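Side-chain contacts in putative N-acetylmuramoyl-L-alanine amidase,autolysin cwp6 (Peptoclostridium difficile, PDB 5J72), which probably hydrolyses the link between N-acetylmuramoyl groups and L-alanine in peptidoglycan with a zinc-dependent amidase domain, and attaches to the cell wall through CWB2 modules: residues D2-L7 / W152-S157; E513-S518 / L589-N594; E270-N275 / H347-N352. All coordinates share one frame; numbering follows the deposited sequence.

Contact 1 (D2-L7 / W152-S157); sequences DININL and WKDGSS. With CA (calcium ion), chain C.
Asp-154 OD1 is gripped by two waters that tie it to the strand bearing Ile-5 and Asn-6. Water 2 donates to Asp-154 OD1 at 2.9 Å and accepts from Ile-5 N at 3.0 Å; water 5 donates to Asp-154 OD1 at 2.8 Å and is itself a ligand of the calcium ion. The metal takes one protein oxygen from these two segments, Asn-6 OD1 at 2.6 Å, plus waters 3, 4, 5 and 6. Asp-154 OD2, 4.0 Å from the calcium, stays in the second shell, accepting from waters 3 and 4. Its carboxylate therefore holds three of the metal's waters and probably offsets part of its charge. Setting CG between backbone N and carbonyl carbon (chi1 55°) turns the carboxylate toward the strand, where Asp-154 OD1 comes within 3.3 Å of Ile-5 O; both are acceptors, so no direct hydrogen bond joins them. Water 4 also donates to Gly-155 O at 2.8 Å, so the last residue of the type I turn 152-155 joins the network. Water 1 accepts a weak bond from Asn-4 ND2 and donates to Asp-154 O. Strand 3-7 of the N-terminal domain runs antiparallel to strand 16-24, Lys-386 of helix 375-387 touches Asn-6, and the turn facing them joins helix 140-151 to strand 158-163 in the first CWB2 module.

Contact 2 (E513-S518 / L589-N594); sequences ERTALS and LYVLRN
The Tyr-590 ring meets Thr-515 at its edge: Thr-515 CB lies in the ring plane, and Thr-515 OG1, near that plane, is 3.4 Å from both Tyr-590 CD1 and CE1. One face of the ring carries the amide of Asn-594, whose ND2 stands over the centre, 3.1 Å above the plane, one helical turn further on. With CG anti to the backbone N (chi1 -168°), the end of the tyrosine comes in toward helix 511-521 and presents this edge to it. Thr-515 has far more area buried by the contact than any other residue. Thr-515 OG1 hydrogen-bonds to Leu-511 O, one turn earlier, so against Tyr-590 and Val-591 it acts by packing alone; Val-591 CG1 lies 3.7 Å from Thr-515 OG1. The methyl branch goes instead onto the C-terminal end of helix 590-593: Thr-515 CG2 is 3.1 Å from Asn-594 O, a tight fit, and 3.8 Å from Asn-594 CB. That carbonyl also accepts from Asn-519 ND2, giving the helix 511-521 a polar grip on the same spot. At the other end, Leu-589 sits at the N-cap position and its O accepts from both Leu-592 N and Arg-593 N, the first turn of the short helix. Val-591 goes on to touch Phe-526 and Ser-528 of strand 525-532, while Arg-514 forms a salt bridge to Asp-457 and a hydrogen bond to His-460 O, the backbone of a zinc ligand. The pairing thus belongs to the zinc amidase (Amidase_3) domain: two helices packed together beside the central strand that supplies the zinc ligand His-530.

Contact 3 (E270-N275 / H347-N352); sequences EYDALN and HETNAN
Asn-275, Thr-349 and Asn-350 carry this buried contact between two consecutive CWB2 modules, where helix 270-283 of one packs beside helix 346-357 of the next. The short segments run in nearly the same direction, crossing at -26° with their axes 9.6 Å apart, and the backbones come nearest at Asn-275 and Asn-350. Asn-275 points its CB toward the second helix and sets its amide against Asn-350. Asn-275 OD1 accepts from Asn-350 ND2 at 2.9 Å through a bent bond (142° at the hydrogen), the donor standing well above the carbonyl plane instead of on a lone pair. The other half of the amide is held too, since Asn-275 ND2 donates to Arg-346 O; between the two bonds the group's rotation is fixed. The side chain of Asn-350 lies across that of Asn-275, the two amide planes turned 41° apart, and its ND2 has a second acceptor in Ile-391 O. Asn-275 ND2 and Asn-350 ND2 thus both find main-chain carbonyls. Thr-349 fills the other flank: Thr-349 CB lies 3.7 Å from Asn-275 ND2, and its methyl CG2 sits at the same 3.7 Å from Asp-272 OD1. Thr-349 OG1 also hydrogen-bonds to Asp-345 O, just before the start of its helix. Ile-393 of strand 391-394 also touches Asn-275. Water 7 completes the edge of the interface, donating to Asp-272 OD1 at 2.8 Å and to Thr-349 OG1 at 2.7 Å.

In the fold
The three contacts follow one another along the chain and mark its successive parts. Contact 1 joins the N-terminal domain to the first CWB2 module over a calcium ion, contact 3 joins the second module to the third, and contact 2 lies within the amidase domain. Contact 3 is central, about 7 Å from the centre of the chain; its own centre is 32 Å from that of contact 1 and 35 Å from that of contact 2. Contacts 1 and 2 lie on opposite sides of the chain's centre, 60 Å apart between centres. Only contact 2 is near the zinc held by His-460, Glu-477 and His-530, the Val-591 side chain being about 10 Å from it.

Contact 1 (D2-L7 / W152-S157)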
ATOM      1  N   ASP A   2     -29.746  -2.243 -23.171  1.00 36.20           N
ATOM      2  CA  ASP A   2     -31.010  -1.709 -22.689  1.00 40.07           C
ATOM      3  C   ASP A   2     -30.951  -1.350 -21.222  1.00 33.87           C
ATOM      4  O   ASP A   2     -31.592  -0.380 -20.809  1.00 31.33           O
ATOM      5  CB  ASP A   2     -32.109  -2.753 -22.898  1.00 44.77           C
ATOM      6  CG  ASP A   2     -32.328  -2.968 -24.399  1.00 57.79           C
ATOM      7  OD1 ASP A   2     -32.410  -1.950 -25.142  1.00 63.34           O
ATOM      8  OD2 ASP A   2     -32.399  -4.144 -24.829  1.00 58.09           O
ATOM      9  N   ILE A   3     -30.169  -2.128 -20.442  1.00 29.92           N
ATOM     10  CA  ILE A   3     -30.031  -1.881 -19.017  1.00 25.85           C
ATOM     11  C   ILE A   3     -28.640  -2.239 -18.587  1.00 27.86           C
ATOM     12  O   ILE A   3     -28.131  -3.294 -19.002  1.00 28.99           O
ATOM     13  CB  ILE A   3     -31.102  -2.674 -18.218  1.00 26.98           C
ATOM     14  CG1 ILE A   3     -30.931  -2.414 -16.728  1.00 28.23           C
ATOM     15  CG2 ILE A   3     -30.989  -4.175 -18.557  1.00 31.58           C
ATOM     16  CD1 ILE A   3     -32.182  -2.816 -15.927  1.00 38.97           C
ATOM     17  N   ASN A   4     -28.005  -1.395 -17.799  1.00 22.93           N
ATOM     18  CA  ASN A   4     -26.664  -1.732 -17.337  1.00 19.99           C
ATOM     19  C   ASN A   4     -26.693  -1.520 -15.819  1.00 21.59           C
ATOM     20  O   ASN A   4     -27.162  -0.464 -15.377  1.00 22.60           O
ATOM     21  CB  ASN A   4     -25.590  -0.792 -17.952  1.00 23.50           C
ATOM     22  CG  ASN A   4     -24.193  -1.209 -17.398  1.00 29.83           C
ATOM     23  OD1 ASN A   4     -23.715  -0.668 -16.357  1.00 31.31           O
ATOM     24  ND2 ASN A   4     -23.516  -2.210 -17.966  1.00 31.36           N
ATOM     25  N   ILE A   5     -26.233  -2.473 -15.035  1.00 19.86           N
ATOM     26  CA  ILE A   5     -26.235  -2.271 -13.577  1.00 21.33           C
ATOM     27  C   ILE A   5     -24.748  -2.265 -13.105  1.00 23.52           C
ATOM     28  O   ILE A   5     -24.068  -3.283 -13.246  1.00 24.23           O
ATOM     29  CB  ILE A   5     -26.988  -3.454 -12.929  1.00 19.75           C
ATOM     30  CG1 ILE A   5     -28.471  -3.436 -13.338  1.00 19.75           C
ATOM     31  CG2 ILE A   5     -26.887  -3.375 -11.417  1.00 19.83           C
ATOM     32  CD1 ILE A   5     -29.217  -4.755 -12.838  1.00 21.93           C
ATOM     33  N   ASN A   6     -24.315  -1.217 -12.496  1.00 17.72           N
ATOM     34  CA  ASN A   6     -22.906  -1.138 -12.063  1.00 17.09           C
ATOM     35  C   ASN A   6     -22.829  -1.091 -10.539  1.00 18.79           C
ATOM     36  O   ASN A   6     -23.190  -0.055  -9.955  1.00 21.75           O
ATOM     37  CB  ASN A   6     -22.299   0.137 -12.623  1.00 21.42           C
ATOM     38  CG  ASN A   6     -20.792   0.217 -12.269  1.00 33.82           C
ATOM     39  OD1 ASN A   6     -20.091  -0.813 -12.127  1.00 32.57           O
ATOM     40  ND2 ASN A   6     -20.204   1.381 -12.181  1.00 38.09           N
ATOM     41  N   LEU A   7     -22.382  -2.194  -9.920  1.00 17.84           N
ATOM     42  CA  LEU A   7     -22.277  -2.267  -8.457  1.00 15.79           C
ATOM     43  C   LEU A   7     -20.805  -2.050  -8.081  1.00 17.49           C
ATOM     44  O   LEU A   7     -19.909  -2.614  -8.718  1.00 20.02           O
ATOM     45  CB  LEU A   7     -22.712  -3.660  -7.941  1.00 18.28           C
ATOM     46  CG  LEU A   7     -24.195  -3.991  -8.284  1.00 20.02           C
ATOM     47  CD1 LEU A   7     -24.537  -5.384  -7.602  1.00 19.49           C
ATOM     48  CD2 LEU A   7     -25.140  -2.852  -7.820  1.00 20.48           C
ATOM     49  N   TRP A 152     -15.605  -6.878 -12.746  1.00 16.53           N
ATOM     50  CA  TRP A 152     -16.316  -6.741 -14.068  1.00 17.64           C
ATOM     51  C   TRP A 152     -16.959  -8.075 -14.401  1.00 17.53           C
ATOM     52  O   TRP A 152     -16.847  -8.609 -15.519  1.00 16.79           O
ATOM     53  CB  TRP A 152     -15.249  -6.332 -15.167  1.00 14.17           C
ATOM     54  CG  TRP A 152     -14.723  -4.971 -14.887  1.00 17.11           C
ATOM     55  CD1 TRP A 152     -15.191  -3.782 -15.397  1.00 17.44           C
ATOM     56  CD2 TRP A 152     -13.634  -4.623 -13.986  1.00 17.69           C
ATOM     57  NE1 TRP A 152     -14.447  -2.722 -14.886  1.00 18.77           N
ATOM     58  CE2 TRP A 152     -13.489  -3.218 -14.020  1.00 21.27           C
ATOM     59  CE3 TRP A 152     -12.785  -5.364 -13.155  1.00 17.04           C
ATOM     60  CZ2 TRP A 152     -12.503  -2.540 -13.263  1.00 19.27           C
ATOM     61  CZ3 TRP A 152     -11.819  -4.698 -12.389  1.00 17.06           C
ATOM     62  CH2 TRP A 152     -11.682  -3.304 -12.457  1.00 15.60           C
ATOM     63  N   LYS A 153     -17.702  -8.629 -13.433  1.00 16.29           N
ATOM     64  CA  LYS A 153     -18.322  -9.942 -13.670  1.00 16.94           C
ATOM     65  C   LYS A 153     -19.352  -9.826 -14.806  1.00 18.97           C
ATOM     66  O   LYS A 153     -19.522 -10.748 -15.620  1.00 17.10           O
ATOM     67  CB  LYS A 153     -19.021 -10.413 -12.376  1.00 15.48           C
ATOM     68  CG  LYS A 153     -19.662 -11.791 -12.572  1.00 21.89           C
ATOM     69  CD  LYS A 153     -18.576 -12.806 -12.796  1.00 34.74           C
ATOM     70  CE  LYS A 153     -19.148 -14.179 -13.046  1.00 50.11           C
ATOM     71  N   ASP A 154     -19.989  -8.678 -14.886  1.00 14.48           N
ATOM     72  CA  ASP A 154     -21.004  -8.492 -15.917  1.00 20.21           C
ATOM     73  C   ASP A 154     -20.405  -7.978 -17.223  1.00 23.17           C
ATOM     74  O   ASP A 154     -21.162  -7.585 -18.130  1.00 20.13           O
ATOM     75  CB  ASP A 154     -22.070  -7.471 -15.427  1.00 23.28           C
ATOM     76  CG  ASP A 154     -21.473  -6.138 -15.001  1.00 27.99           C
ATOM     77  OD1 ASP A 154     -22.147  -5.127 -15.140  1.00 31.79           O
ATOM     78  OD2 ASP A 154     -20.323  -6.120 -14.546  1.00 29.21           O
ATOM     79  N   GLY A 155     -19.094  -7.919 -17.315  1.00 17.41           N
ATOM     80  CA  GLY A 155     -18.471  -7.530 -18.586  1.00 16.70           C
ATOM     81  C   GLY A 155     -17.883  -6.131 -18.562  1.00 20.47           C
ATOM     82  O   GLY A 155     -17.998  -5.408 -17.574  1.00 18.41           O
ATOM     83  N   SER A 156     -17.256  -5.721 -19.676  1.00 17.66           N
ATOM     84  CA  SER A 156     -16.680  -4.368 -19.730  1.00 17.09           C
ATOM     85  C   SER A 156     -16.624  -3.929 -21.189  1.00 19.51           C
ATOM     86  O   SER A 156     -16.139  -4.732 -22.010  1.00 20.61           O
ATOM     87  CB  SER A 156     -15.248  -4.380 -19.182  1.00 21.20           C
ATOM     88  OG  SER A 156     -14.848  -3.014 -19.062  1.00 20.51           O
ATOM     89  N   SER A 157     -17.044  -2.690 -21.523  1.00 18.30           N
ATOM     90  CA  SER A 157     -16.973  -2.352 -22.963  1.00 18.44           C
ATOM     91  C   SER A 157     -15.540  -2.037 -23.384  1.00 19.40           C
ATOM     92  O   SER A 157     -15.223  -2.120 -24.560  1.00 18.38           O
ATOM     93  CB  SER A 157     -17.922  -1.197 -23.290  1.00 23.91           C
ATOM     94  OG  SER A 157     -17.468  -0.069 -22.573  1.00 33.43           O
TER
HETATM   95 CA    CA C 701     -19.146  -2.287 -14.111  0.70 45.58          CA
HETATM   96  O   HOH W   1     -21.672  -4.354 -18.317  1.00 66.48           O
HETATM   97  O   HOH W   2     -24.849  -4.840 -16.137  1.00 25.12           O
HETATM   98  O   HOH W   3     -19.174  -4.130 -12.692  1.00 34.71           O
HETATM   99  O   HOH W   4     -18.947  -3.504 -15.810  1.00 48.80           O
HETATM  100  O   HOH W   5     -21.419  -2.452 -14.867  1.00 26.22           O
HETATM  101  O   HOH W   6     -17.015  -2.082 -13.269  1.00 38.63           O

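Contact 2 (E513-S518 / L589-N594)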
ATOM      1  N   GLU A 513       8.410  -0.149  31.245  1.00 25.83           N
ATOM      2  CA  GLU A 513       7.471  -0.842  30.323  1.00 26.69           C
ATOM      3  C   GLU A 513       8.285  -1.632  29.215  1.00 24.85           C
ATOM      4  O   GLU A 513       7.966  -2.776  28.870  1.00 25.81           O
ATOM      5  CB  GLU A 513       6.544   0.183  29.636  1.00 29.40           C
ATOM      6  CG  GLU A 513       5.501  -0.613  28.861  1.00 35.37           C
ATOM      7  CD  GLU A 513       4.354   0.216  28.285  1.00 42.20           C
ATOM      8  OE1 GLU A 513       4.351   1.478  28.421  1.00 31.22           O
ATOM      9  OE2 GLU A 513       3.453  -0.435  27.672  1.00 37.18           O
ATOM     10  N   ARG A 514       9.353  -1.003  28.695  1.00 25.60           N
ATOM     11  CA  ARG A 514      10.203  -1.648  27.679  1.00 22.11           C
ATOM     12  C   ARG A 514      10.787  -2.874  28.263  1.00 23.78           C
ATOM     13  O   ARG A 514      10.857  -3.914  27.595  1.00 24.98           O
ATOM     14  CB  ARG A 514      11.287  -0.671  27.245  1.00 21.19           C
ATOM     15  CG  ARG A 514      10.677   0.597  26.634  1.00 21.77           C
ATOM     16  CD  ARG A 514      11.690   1.719  26.663  1.00 24.26           C
ATOM     17  NE  ARG A 514      11.090   3.017  26.386  1.00 23.09           N
ATOM     18  CZ  ARG A 514      11.303   3.725  25.281  1.00 23.64           C
ATOM     19  NH1 ARG A 514      12.070   3.237  24.304  1.00 21.24           N
ATOM     20  NH2 ARG A 514      10.793   4.942  25.163  1.00 22.15           N
ATOM     21  N   THR A 515      11.262  -2.795  29.536  1.00 24.23           N
ATOM     22  CA  THR A 515      11.849  -3.984  30.143  1.00 24.77           C
ATOM     23  C   THR A 515      10.813  -5.047  30.437  1.00 27.27           C
ATOM     24  O   THR A 515      11.086  -6.238  30.216  1.00 30.31           O
ATOM     25  CB  THR A 515      12.611  -3.612  31.443  1.00 28.41           C
ATOM     26  OG1 THR A 515      13.428  -2.455  31.143  1.00 29.95           O
ATOM     27  CG2 THR A 515      13.547  -4.723  31.847  1.00 31.30           C
ATOM     28  N   ALA A 516       9.622  -4.661  30.917  1.00 31.85           N
ATOM     29  CA  ALA A 516       8.578  -5.675  31.199  1.00 33.77           C
ATOM     30  C   ALA A 516       8.264  -6.424  29.923  1.00 33.54           C
ATOM     31  O   ALA A 516       8.097  -7.641  29.942  1.00 32.75           O
ATOM     32  CB  ALA A 516       7.300  -5.014  31.701  1.00 33.14           C
ATOM     33  N   LEU A 517       8.218  -5.690  28.793  1.00 31.61           N
ATOM     34  CA  LEU A 517       7.938  -6.300  27.504  1.00 31.12           C
ATOM     35  C   LEU A 517       8.989  -7.302  27.209  1.00 29.65           C
ATOM     36  O   LEU A 517       8.678  -8.430  26.789  1.00 31.46           O
ATOM     37  CB  LEU A 517       7.898  -5.251  26.376  1.00 32.27           C
ATOM     38  CG  LEU A 517       7.574  -5.816  24.984  1.00 35.86           C
ATOM     39  CD1 LEU A 517       6.197  -6.532  25.020  1.00 37.87           C
ATOM     40  CD2 LEU A 517       7.536  -4.696  23.983  1.00 39.70           C
ATOM     41  N   SER A 518      10.256  -6.930  27.394  1.00 29.37           N
ATOM     42  CA  SER A 518      11.357  -7.882  27.120  1.00 26.43           C
ATOM     43  C   SER A 518      11.195  -9.147  27.955  1.00 28.59           C
ATOM     44  O   SER A 518      11.341 -10.257  27.462  1.00 29.61           O
ATOM     45  CB  SER A 518      12.690  -7.237  27.482  1.00 27.74           C
ATOM     46  OG  SER A 518      13.763  -8.041  27.027  1.00 29.61           O
ATOM     47  N   LEU A 589      22.277   1.167  33.426  1.00 27.62           N
ATOM     48  CA  LEU A 589      21.114   1.295  32.533  1.00 24.01           C
ATOM     49  C   LEU A 589      20.001   0.381  32.949  1.00 22.39           C
ATOM     50  O   LEU A 589      20.146  -0.844  33.057  1.00 24.62           O
ATOM     51  CB  LEU A 589      21.566   0.966  31.066  1.00 24.86           C
ATOM     52  CG  LEU A 589      22.491   1.984  30.498  1.00 25.33           C
ATOM     53  CD1 LEU A 589      23.138   1.394  29.225  1.00 31.05           C
ATOM     54  CD2 LEU A 589      21.769   3.292  30.147  1.00 23.41           C
ATOM     55  N   TYR A 590      18.841   0.971  33.173  1.00 22.58           N
ATOM     56  CA  TYR A 590      17.646   0.218  33.560  1.00 22.46           C
ATOM     57  C   TYR A 590      17.368  -0.946  32.621  1.00 23.84           C
ATOM     58  O   TYR A 590      17.072  -2.068  33.078  1.00 24.41           O
ATOM     59  CB  TYR A 590      16.423   1.196  33.550  1.00 23.53           C
ATOM     60  CG  TYR A 590      15.188   0.615  34.202  1.00 26.57           C
ATOM     61  CD1 TYR A 590      14.466  -0.406  33.591  1.00 25.03           C
ATOM     62  CD2 TYR A 590      14.755   1.072  35.449  1.00 25.38           C
ATOM     63  CE1 TYR A 590      13.352  -0.962  34.197  1.00 27.43           C
ATOM     64  CE2 TYR A 590      13.641   0.516  36.068  1.00 25.81           C
ATOM     65  CZ  TYR A 590      12.941  -0.501  35.435  1.00 32.07           C
ATOM     66  OH  TYR A 590      11.844  -1.076  36.025  1.00 30.69           O
ATOM     67  N   VAL A 591      17.489  -0.719  31.278  1.00 24.66           N
ATOM     68  CA  VAL A 591      17.066  -1.869  30.388  1.00 21.98           C
ATOM     69  C   VAL A 591      18.065  -3.007  30.409  1.00 25.97           C
ATOM     70  O   VAL A 591      17.759  -4.095  29.894  1.00 26.83           O
ATOM     71  CB  VAL A 591      16.783  -1.391  28.943  1.00 22.55           C
ATOM     72  CG1 VAL A 591      15.625  -0.374  28.979  1.00 20.87           C
ATOM     73  CG2 VAL A 591      18.022  -0.748  28.312  1.00 22.30           C
ATOM     74  N   LEU A 592      19.254  -2.765  30.999  1.00 25.96           N
ATOM     75  CA  LEU A 592      20.235  -3.847  31.132  1.00 27.74           C
ATOM     76  C   LEU A 592      20.038  -4.509  32.512  1.00 29.18           C
ATOM     77  O   LEU A 592      19.849  -5.708  32.624  1.00 31.02           O
ATOM     78  CB  LEU A 592      21.668  -3.262  31.015  1.00 27.67           C
ATOM     79  CG  LEU A 592      22.282  -3.366  29.621  1.00 32.19           C
ATOM     80  CD1 LEU A 592      21.393  -2.707  28.592  1.00 30.40           C
ATOM     81  CD2 LEU A 592      23.648  -2.753  29.603  1.00 28.62           C
ATOM     82  N   ARG A 593      20.013  -3.691  33.557  1.00 31.22           N
ATOM     83  CA  ARG A 593      19.923  -4.198  34.934  1.00 29.66           C
ATOM     84  C   ARG A 593      18.677  -4.968  35.196  1.00 30.55           C
ATOM     85  O   ARG A 593      18.713  -5.983  35.884  1.00 31.83           O
ATOM     86  CB  ARG A 593      20.030  -2.994  35.904  1.00 28.81           C
ATOM     87  CG  ARG A 593      19.917  -3.404  37.420  1.00 31.43           C
ATOM     88  CD  ARG A 593      20.110  -2.134  38.294  1.00 31.90           C
ATOM     89  NE  ARG A 593      18.907  -1.297  38.262  1.00 29.58           N
ATOM     90  CZ  ARG A 593      18.759  -0.165  37.576  1.00 26.68           C
ATOM     91  NH1 ARG A 593      19.767   0.324  36.855  1.00 24.86           N
ATOM     92  NH2 ARG A 593      17.586   0.464  37.571  1.00 22.53           N
ATOM     93  N   ASN A 594      17.553  -4.540  34.644  1.00 30.18           N
ATOM     94  CA  ASN A 594      16.301  -5.215  34.951  1.00 29.77           C
ATOM     95  C   ASN A 594      15.807  -6.177  33.894  1.00 31.56           C
ATOM     96  O   ASN A 594      14.677  -6.661  33.959  1.00 29.58           O
ATOM     97  CB  ASN A 594      15.216  -4.137  35.185  1.00 31.83           C
ATOM     98  CG  ASN A 594      15.453  -3.455  36.494  1.00 35.14           C
ATOM     99  OD1 ASN A 594      15.741  -4.152  37.469  1.00 37.10           O
ATOM    100  ND2 ASN A 594      15.437  -2.131  36.593  1.00 35.15           N
TER

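Contact 3 (E270-N275 / H347-N352)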
ATOM      1  N   GLU A 270       9.845   3.943 -10.216  1.00 28.21           N
ATOM      2  CA  GLU A 270       8.817   3.003 -10.638  1.00 30.62           C
ATOM      3  C   GLU A 270       7.920   2.636  -9.442  1.00 28.97           C
ATOM      4  O   GLU A 270       6.695   2.585  -9.591  1.00 26.04           O
ATOM      5  CB  GLU A 270       9.472   1.737 -11.211  1.00 32.68           C
ATOM      6  CG  GLU A 270      10.094   1.996 -12.582  1.00 36.92           C
ATOM      7  CD  GLU A 270      10.790   0.737 -13.184  1.00 47.17           C
ATOM      8  OE1 GLU A 270      11.338   0.852 -14.308  1.00 47.40           O
ATOM      9  OE2 GLU A 270      10.760  -0.349 -12.553  1.00 48.16           O
ATOM     10  N   TYR A 271       8.539   2.347  -8.252  1.00 27.81           N
ATOM     11  CA  TYR A 271       7.726   2.002  -7.085  1.00 25.45           C
ATOM     12  C   TYR A 271       7.052   3.241  -6.535  1.00 23.25           C
ATOM     13  O   TYR A 271       6.027   3.114  -5.890  1.00 22.53           O
ATOM     14  CB  TYR A 271       8.559   1.316  -5.999  1.00 26.81           C
ATOM     15  CG  TYR A 271       8.621  -0.162  -6.294  1.00 27.20           C
ATOM     16  CD1 TYR A 271       9.659  -0.699  -7.056  1.00 32.74           C
ATOM     17  CD2 TYR A 271       7.637  -1.024  -5.832  1.00 27.30           C
ATOM     18  CE1 TYR A 271       9.719  -2.053  -7.334  1.00 38.40           C
ATOM     19  CE2 TYR A 271       7.681  -2.390  -6.124  1.00 33.13           C
ATOM     20  CZ  TYR A 271       8.728  -2.897  -6.868  1.00 37.46           C
ATOM     21  OH  TYR A 271       8.805  -4.239  -7.157  1.00 34.28           O
ATOM     22  N   ASP A 272       7.570   4.433  -6.781  1.00 21.79           N
ATOM     23  CA  ASP A 272       6.849   5.637  -6.352  1.00 20.99           C
ATOM     24  C   ASP A 272       5.534   5.720  -7.172  1.00 23.54           C
ATOM     25  O   ASP A 272       4.441   6.000  -6.640  1.00 19.65           O
ATOM     26  CB  ASP A 272       7.722   6.876  -6.644  1.00 21.97           C
ATOM     27  CG  ASP A 272       8.921   6.919  -5.723  1.00 29.55           C
ATOM     28  OD1 ASP A 272       8.757   6.616  -4.507  1.00 27.93           O
ATOM     29  OD2 ASP A 272      10.040   7.224  -6.205  1.00 27.13           O
ATOM     30  N   ALA A 273       5.652   5.499  -8.508  1.00 20.92           N
ATOM     31  CA  ALA A 273       4.478   5.552  -9.401  1.00 22.34           C
ATOM     32  C   ALA A 273       3.462   4.430  -8.946  1.00 21.70           C
ATOM     33  O   ALA A 273       2.262   4.669  -8.789  1.00 20.42           O
ATOM     34  CB  ALA A 273       4.927   5.340 -10.853  1.00 23.14           C
ATOM     35  N   LEU A 274       3.950   3.238  -8.742  1.00 20.29           N
ATOM     36  CA  LEU A 274       3.089   2.144  -8.300  1.00 21.41           C
ATOM     37  C   LEU A 274       2.422   2.464  -6.977  1.00 22.08           C
ATOM     38  O   LEU A 274       1.213   2.263  -6.825  1.00 19.52           O
ATOM     39  CB  LEU A 274       4.051   0.897  -8.047  0.62 20.39           C
ATOM     40  CG  LEU A 274       3.376  -0.429  -7.652  0.62 24.93           C
ATOM     41  CD1 LEU A 274       4.352  -1.580  -7.858  0.62 26.45           C
ATOM     42  CD2 LEU A 274       2.958  -0.477  -6.223  0.62 27.26           C
ATOM     43  N   ASN A 275       3.198   2.994  -6.006  1.00 18.18           N
ATOM     44  CA  ASN A 275       2.604   3.304  -4.703  1.00 20.88           C
ATOM     45  C   ASN A 275       1.469   4.349  -4.759  1.00 18.94           C
ATOM     46  O   ASN A 275       0.608   4.280  -3.923  1.00 19.68           O
ATOM     47  CB  ASN A 275       3.731   3.850  -3.723  1.00 21.44           C
ATOM     48  CG  ASN A 275       4.449   2.654  -3.072  1.00 22.77           C
ATOM     49  OD1 ASN A 275       3.791   1.630  -2.813  1.00 20.54           O
ATOM     50  ND2 ASN A 275       5.787   2.675  -2.849  1.00 19.34           N
ATOM     51  N   HIS A 347       8.565   0.205   0.838  1.00 20.07           N
ATOM     52  CA  HIS A 347       7.581  -0.102   1.864  1.00 20.91           C
ATOM     53  C   HIS A 347       7.280   1.077   2.682  1.00 21.25           C
ATOM     54  O   HIS A 347       6.110   1.320   2.973  1.00 20.77           O
ATOM     55  CB  HIS A 347       8.049  -1.274   2.733  1.00 21.29           C
ATOM     56  CG  HIS A 347       8.391  -2.472   1.914  1.00 24.06           C
ATOM     57  ND1 HIS A 347       9.674  -2.976   1.858  1.00 23.20           N
ATOM     58  CD2 HIS A 347       7.625  -3.274   1.132  1.00 25.13           C
ATOM     59  CE1 HIS A 347       9.671  -4.036   1.061  1.00 25.21           C
ATOM     60  NE2 HIS A 347       8.448  -4.239   0.606  1.00 27.03           N
ATOM     61  N   GLU A 348       8.331   1.871   3.083  1.00 19.82           N
ATOM     62  CA  GLU A 348       8.024   3.104   3.815  1.00 18.72           C
ATOM     63  C   GLU A 348       7.277   4.040   2.931  1.00 18.26           C
ATOM     64  O   GLU A 348       6.370   4.735   3.416  1.00 18.62           O
ATOM     65  CB  GLU A 348       9.310   3.842   4.376  1.00 17.60           C
ATOM     66  CG  GLU A 348       8.820   4.881   5.415  1.00 21.80           C
ATOM     67  CD  GLU A 348       9.990   5.560   6.134  1.00 29.08           C
ATOM     68  OE1 GLU A 348      11.075   5.563   5.574  1.00 27.42           O
ATOM     69  OE2 GLU A 348       9.777   6.078   7.238  1.00 32.44           O
ATOM     70  N   THR A 349       7.600   4.090   1.638  1.00 18.58           N
ATOM     71  CA  THR A 349       6.833   5.046   0.802  1.00 18.78           C
ATOM     72  C   THR A 349       5.318   4.558   0.674  1.00 16.68           C
ATOM     73  O   THR A 349       4.410   5.349   0.724  1.00 17.40           O
ATOM     74  CB  THR A 349       7.449   5.078  -0.590  1.00 22.27           C
ATOM     75  OG1 THR A 349       8.845   5.492  -0.461  1.00 21.47           O
ATOM     76  CG2 THR A 349       6.702   6.049  -1.484  1.00 22.47           C
ATOM     77  N   ASN A 350       5.145   3.249   0.542  1.00 16.84           N
ATOM     78  CA  ASN A 350       3.767   2.695   0.497  1.00 18.02           C
ATOM     79  C   ASN A 350       3.014   3.093   1.771  1.00 18.52           C
ATOM     80  O   ASN A 350       1.872   3.592   1.724  1.00 16.75           O
ATOM     81  CB  ASN A 350       3.868   1.198   0.353  1.00 14.89           C
ATOM     82  CG  ASN A 350       2.488   0.553   0.202  1.00 19.76           C
ATOM     83  OD1 ASN A 350       2.047  -0.154   1.121  1.00 17.36           O
ATOM     84  ND2 ASN A 350       1.750   0.782  -0.934  1.00 15.87           N
ATOM     85  N   ALA A 351       3.681   2.943   2.972  1.00 18.41           N
ATOM     86  CA  ALA A 351       2.992   3.296   4.236  1.00 19.47           C
ATOM     87  C   ALA A 351       2.737   4.782   4.305  1.00 18.77           C
ATOM     88  O   ALA A 351       1.663   5.188   4.804  1.00 20.72           O
ATOM     89  CB  ALA A 351       3.842   2.855   5.468  1.00 17.93           C
ATOM     90  N   ASN A 352       3.664   5.640   3.799  1.00 18.07           N
ATOM     91  CA  ASN A 352       3.397   7.088   3.910  1.00 17.75           C
ATOM     92  C   ASN A 352       2.287   7.518   2.941  1.00 18.33           C
ATOM     93  O   ASN A 352       1.536   8.483   3.235  1.00 19.44           O
ATOM     94  CB  ASN A 352       4.695   7.934   3.610  1.00 21.80           C
ATOM     95  CG  ASN A 352       5.615   7.917   4.843  1.00 32.89           C
ATOM     96  OD1 ASN A 352       5.124   7.794   5.998  1.00 28.23           O
ATOM     97  ND2 ASN A 352       6.919   8.017   4.687  1.00 28.43           N
TER
HETATM   98  O   HOH W   7       9.984   7.312  -2.086  1.00 28.44           O